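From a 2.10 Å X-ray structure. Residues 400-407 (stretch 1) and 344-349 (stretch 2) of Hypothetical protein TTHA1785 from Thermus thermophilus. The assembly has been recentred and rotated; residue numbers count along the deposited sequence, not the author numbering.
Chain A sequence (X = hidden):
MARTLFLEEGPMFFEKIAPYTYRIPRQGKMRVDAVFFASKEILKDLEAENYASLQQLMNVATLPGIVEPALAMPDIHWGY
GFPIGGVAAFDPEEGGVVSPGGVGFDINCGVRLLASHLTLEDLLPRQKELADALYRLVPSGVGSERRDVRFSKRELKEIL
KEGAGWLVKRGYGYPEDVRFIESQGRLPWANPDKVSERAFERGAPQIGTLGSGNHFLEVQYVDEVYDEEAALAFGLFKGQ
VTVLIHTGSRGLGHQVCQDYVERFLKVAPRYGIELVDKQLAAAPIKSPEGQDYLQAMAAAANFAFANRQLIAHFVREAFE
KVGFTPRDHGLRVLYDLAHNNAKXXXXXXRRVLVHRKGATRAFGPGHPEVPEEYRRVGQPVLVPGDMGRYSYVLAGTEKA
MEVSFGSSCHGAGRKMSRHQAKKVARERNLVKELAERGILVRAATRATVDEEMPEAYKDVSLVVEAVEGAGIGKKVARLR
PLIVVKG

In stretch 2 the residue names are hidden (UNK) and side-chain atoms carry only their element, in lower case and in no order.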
ATOM      1  N   ALA A 400       0.812 -14.464  10.592  1.00 26.07           N
ATOM      2  CA  ALA A 400       1.512 -13.691   9.569  1.00 25.19           C
ATOM      3  C   ALA A 400       2.873 -13.256  10.105  1.00 24.09           C
ATOM      4  O   ALA A 400       3.844 -13.205   9.359  1.00 26.15           O
ATOM      5  CB  ALA A 400       0.673 -12.435   9.175  1.00 25.03           C
HETATM    6  N   MSE A 401       2.949 -12.933  11.392  1.00 24.07           N
HETATM    7  CA  MSE A 401       4.226 -12.524  11.971  1.00 30.48           C
HETATM    8  C   MSE A 401       5.226 -13.671  11.810  1.00 29.00           C
HETATM    9  O   MSE A 401       6.417 -13.442  11.609  1.00 27.68           O
HETATM   10  CB  MSE A 401       4.103 -12.200  13.468  1.00 36.76           C
HETATM   11  CG  MSE A 401       3.305 -10.947  13.825  1.00 50.80           C
HETATM   12 SE   MSE A 401       3.815  -9.228  12.969  1.00 67.51          SE
HETATM   13  CE  MSE A 401       5.718  -9.142  13.395  1.00 59.47           C
ATOM     14  N   GLU A 402       4.738 -14.907  11.900  1.00 26.50           N
ATOM     15  CA  GLU A 402       5.612 -16.070  11.769  1.00 24.68           C
ATOM     16  C   GLU A 402       5.909 -16.458  10.316  1.00 24.80           C
ATOM     17  O   GLU A 402       7.064 -16.683   9.943  1.00 23.74           O
ATOM     18  CB  GLU A 402       4.972 -17.283  12.449  1.00 27.01           C
ATOM     19  CG  GLU A 402       4.881 -17.209  13.972  1.00 28.28           C
ATOM     20  CD  GLU A 402       6.203 -17.505  14.656  1.00 30.86           C
ATOM     21  OE1 GLU A 402       7.218 -17.731  13.940  1.00 30.69           O
ATOM     22  OE2 GLU A 402       6.225 -17.505  15.908  1.00 31.53           O
ATOM     23  N   VAL A 403       4.869 -16.515   9.492  1.00 24.81           N
ATOM     24  CA  VAL A 403       5.038 -16.992   8.123  1.00 26.96           C
ATOM     25  C   VAL A 403       5.145 -16.056   6.937  1.00 27.87           C
ATOM     26  O   VAL A 403       5.439 -16.522   5.839  1.00 30.54           O
ATOM     27  CB  VAL A 403       3.930 -18.026   7.773  1.00 27.74           C
ATOM     28  CG1 VAL A 403       3.802 -19.046   8.926  1.00 26.82           C
ATOM     29  CG2 VAL A 403       2.591 -17.321   7.513  1.00 27.14           C
ATOM     30  N   SER A 404       4.917 -14.758   7.114  1.00 28.83           N
ATOM     31  CA  SER A 404       4.991 -13.860   5.959  1.00 28.65           C
ATOM     32  C   SER A 404       5.668 -12.547   6.278  1.00 27.69           C
ATOM     33  O   SER A 404       5.400 -11.545   5.623  1.00 31.18           O
ATOM     34  CB  SER A 404       3.575 -13.585   5.418  1.00 28.72           C
ATOM     35  OG  SER A 404       2.763 -12.906   6.366  1.00 27.10           O
ATOM     36  N   PHE A 405       6.555 -12.549   7.264  1.00 27.91           N
ATOM     37  CA  PHE A 405       7.204 -11.309   7.691  1.00 27.27           C
ATOM     38  C   PHE A 405       6.100 -10.278   7.999  1.00 26.54           C
ATOM     39  O   PHE A 405       6.169  -9.113   7.597  1.00 24.80           O
ATOM     40  CB  PHE A 405       8.149 -10.801   6.590  1.00 26.10           C
ATOM     41  CG  PHE A 405       9.294 -11.748   6.300  1.00 27.04           C
ATOM     42  CD1 PHE A 405       9.328 -12.489   5.127  1.00 23.94           C
ATOM     43  CD2 PHE A 405      10.316 -11.914   7.227  1.00 26.24           C
ATOM     44  CE1 PHE A 405      10.368 -13.387   4.886  1.00 23.72           C
ATOM     45  CE2 PHE A 405      11.363 -12.810   6.999  1.00 27.15           C
ATOM     46  CZ  PHE A 405      11.385 -13.549   5.820  1.00 26.16           C
ATOM     47  N   GLY A 406       5.066 -10.739   8.701  1.00 25.52           N
ATOM     48  CA  GLY A 406       3.956  -9.875   9.063  1.00 26.30           C
ATOM     49  C   GLY A 406       3.394  -9.125   7.867  1.00 26.25           C
ATOM     50  O   GLY A 406       3.233  -7.906   7.924  1.00 25.48           O
ATOM     51  N   SER A 407       3.092  -9.858   6.794  1.00 25.45           N
ATOM     52  CA  SER A 407       2.582  -9.280   5.557  1.00 24.97           C
ATOM     53  C   SER A 407       1.256  -9.888   5.097  1.00 26.35           C
ATOM     54  O   SER A 407       0.962 -11.040   5.387  1.00 27.56           O
ATOM     55  CB  SER A 407       3.604  -9.482   4.442  1.00 24.15           C
ATOM     56  OG  SER A 407       4.847  -8.899   4.785  1.00 27.16           O
ATOM     57  N   UNK A 344      12.637  -1.118   7.049  1.00 26.80           N
ATOM     58  CA  UNK A 344      13.458  -1.885   7.965  1.00 28.00           C
ATOM     59  C   UNK A 344      12.543  -2.303   9.107  1.00 28.42           C
ATOM     60  O   UNK A 344      11.894  -1.470   9.728  1.00 25.52           O
ATOM     61  c   UNK A 344      16.724  -1.882   7.373  1.00 26.00           C
ATOM     62  c   UNK A 344      14.628  -1.056   8.497  1.00 27.36           C
ATOM     63  c   UNK A 344      15.819   0.229   6.682  1.00 28.30           C
ATOM     64  c   UNK A 344      17.830  -0.633   5.634  1.00 27.33           C
ATOM     65  c   UNK A 344      16.859   0.364   5.746  1.00 30.33           C
ATOM     66  c   UNK A 344      15.749  -0.895   7.501  1.00 29.79           C
ATOM     67  c   UNK A 344      17.758  -1.758   6.449  1.00 28.43           C
ATOM     68  N   UNK A 345      12.500  -3.600   9.384  1.00 27.93           N
ATOM     69  CA  UNK A 345      11.639  -4.127  10.435  1.00 27.42           C
ATOM     70  C   UNK A 345      12.342  -5.237  11.219  1.00 28.35           C
ATOM     71  O   UNK A 345      13.348  -5.789  10.768  1.00 28.20           O
ATOM     72  o   UNK A 345       8.143  -5.508   8.355  1.00 24.57           O
ATOM     73  o   UNK A 345       7.519  -3.463   7.799  1.00 26.60           O
ATOM     74  c   UNK A 345       9.523  -3.649   9.057  1.00 24.66           C
ATOM     75  c   UNK A 345      10.353  -4.678   9.812  1.00 25.49           C
ATOM     76  c   UNK A 345       8.310  -4.254   8.358  1.00 26.69           C
ATOM     77  N   UNK A 346      11.812  -5.537  12.400  1.00 28.08           N
ATOM     78  CA  UNK A 346      12.341  -6.591  13.256  1.00 30.11           C
ATOM     79  C   UNK A 346      11.603  -7.883  12.950  1.00 28.69           C
ATOM     80  O   UNK A 346      10.390  -7.956  13.125  1.00 25.01           O
ATOM     81  c   UNK A 346      14.382  -5.298  15.242  1.00 46.29           C
ATOM     82  o   UNK A 346      14.829  -6.355  15.768  1.00 46.76           O
ATOM     83  o   UNK A 346      15.102  -4.415  14.712  1.00 48.27           O
ATOM     84  c   UNK A 346      12.882  -5.068  15.245  1.00 42.52           C
ATOM     85  c   UNK A 346      12.115  -6.267  14.732  1.00 34.17           C
ATOM     86  N   UNK A 347      12.353  -8.884  12.491  1.00 29.72           N
ATOM     87  CA  UNK A 347      11.837 -10.220  12.163  1.00 28.40           C
ATOM     88  C   UNK A 347      12.957 -11.203  12.508  1.00 27.99           C
ATOM     89  O   UNK A 347      14.124 -10.958  12.194  1.00 26.38           O
ATOM     90  c   UNK A 347      11.512 -10.343  10.674  1.00 25.45           C
ATOM     91  n   UNK A 347       9.079  -9.680  10.501  1.00 25.28           N
ATOM     92  c   UNK A 347       8.339  -8.730   9.958  1.00 23.58           C
ATOM     93  c   UNK A 347      10.409  -9.444  10.213  1.00 26.11           C
ATOM     94  c   UNK A 347      10.438  -8.309   9.474  1.00 22.43           C
ATOM     95  n   UNK A 347       9.139  -7.886   9.327  1.00 22.97           N
ATOM     96  N   UNK A 348      12.595 -12.300  13.170  1.00 30.54           N
ATOM     97  CA  UNK A 348      13.541 -13.339  13.579  1.00 30.81           C
ATOM     98  C   UNK A 348      14.617 -12.747  14.486  1.00 31.79           C
ATOM     99  O   UNK A 348      15.794 -13.110  14.403  1.00 33.88           O
ATOM    100  n   UNK A 348      13.336 -16.574   8.367  1.00 26.33           N
ATOM    101  c   UNK A 348      14.184 -13.958  12.346  1.00 31.40           C
ATOM    102  n   UNK A 348      11.062 -16.590   8.025  1.00 29.55           N
ATOM    103  n   UNK A 348      11.902 -15.976  10.067  1.00 29.78           N
ATOM    104  c   UNK A 348      12.970 -15.717  11.023  1.00 31.46           C
ATOM    105  c   UNK A 348      12.102 -16.381   8.820  1.00 30.97           C
ATOM    106  c   UNK A 348      13.205 -14.238  11.216  1.00 33.88           C
ATOM    107  N   UNK A 349      14.203 -11.816  15.338  1.00 32.64           N
ATOM    108  CA  UNK A 349      15.122 -11.164  16.250  1.00 32.18           C
ATOM    109  C   UNK A 349      16.171 -10.287  15.592  1.00 32.53           C
ATOM    110  O   UNK A 349      17.125  -9.884  16.247  1.00 34.28           O
TER
HETATM  111  O   HOH W   1       9.181 -12.860  10.539  1.00 34.52           O
HETATM  112  O   HOH W   2       9.265 -16.147  11.159  1.00 39.92           O

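Position 344 carries seven side-chain carbons, one leading into a six-membered ring, with no heteroatom. That is phenylalanine, Phe344, and its ring lies far from stretch 1, so this contact sets no requirement on it.

Position 345 has three side-chain carbons, the third bearing two oxygens, and CA-to-CB points toward stretch 1. One oxygen comes within 4.2 Å of Phe405 O. A chain of this length ending in a carboxylate is glutamate, Glu345. Two acceptors without a proton between them cannot hydrogen-bond, and the part of Glu345 here is played along its own strand.

At position 346 the composition repeats, three carbons with two oxygens on the last, but CA-to-CB points away and the side chain stays clear of stretch 1. This is Glu346, exposed and outside the contact, as strand alternation predicts.

At position 347 CA-to-CB points toward stretch 1 again. One carbon leads to a five-membered ring of three carbons and two nitrogens, and a ring carbon lies 3.2 Å from Phe405 O. Only histidine fits. His347 NE2 donates to Glu345 OE1 at 2.8 Å and 165°, a bond that skips one residue along the strand and helps hold the imidazole in place. Its CE1 is the atom beside Phe405 O, and CE1 also lies 4.3 Å from CE of Met401, a selenomethionine.

Position 348 has three carbons, a nitrogen, then a carbon carrying two more nitrogens; one terminal nitrogen sits 3.8 Å from Phe405 CZ. This is arginine, Arg348. CA-to-CB runs sideways, yet the end comes nearer, laying one guanidinium face over CZ.

Position 349 has no side-chain atoms and is glycine, Gly349, with a phi of 66° that favours that residue; it makes no contact.

The contact is built around Phe405. Its ring edge meets the face of His347, with planes at 86° and centroids 5.5 Å apart, while Phe405 CB sits 4.1 Å from the His347 ring centroid, over the face. No direct hydrogen bond crosses between the stretches; water supplies the polar links. Water 1 donates to Met401 O at 3.0 Å and accepts a weak bond from His347 ND1 at 3.2 Å. Water 2 donates to Glu402 O at 2.6 Å and accepts from Arg348 NE at 2.9 Å. Gly406 follows Phe405 with a positive phi, which by itself favours glycine, and an ideal CB on it would clash with Met401 SE at 2.9 Å. The rule is one phenylalanine packed against an imidazole face and a guanidinium face, with water joining helix carbonyls to the side chains across.

Stretch 2 344-349: FEEHRG
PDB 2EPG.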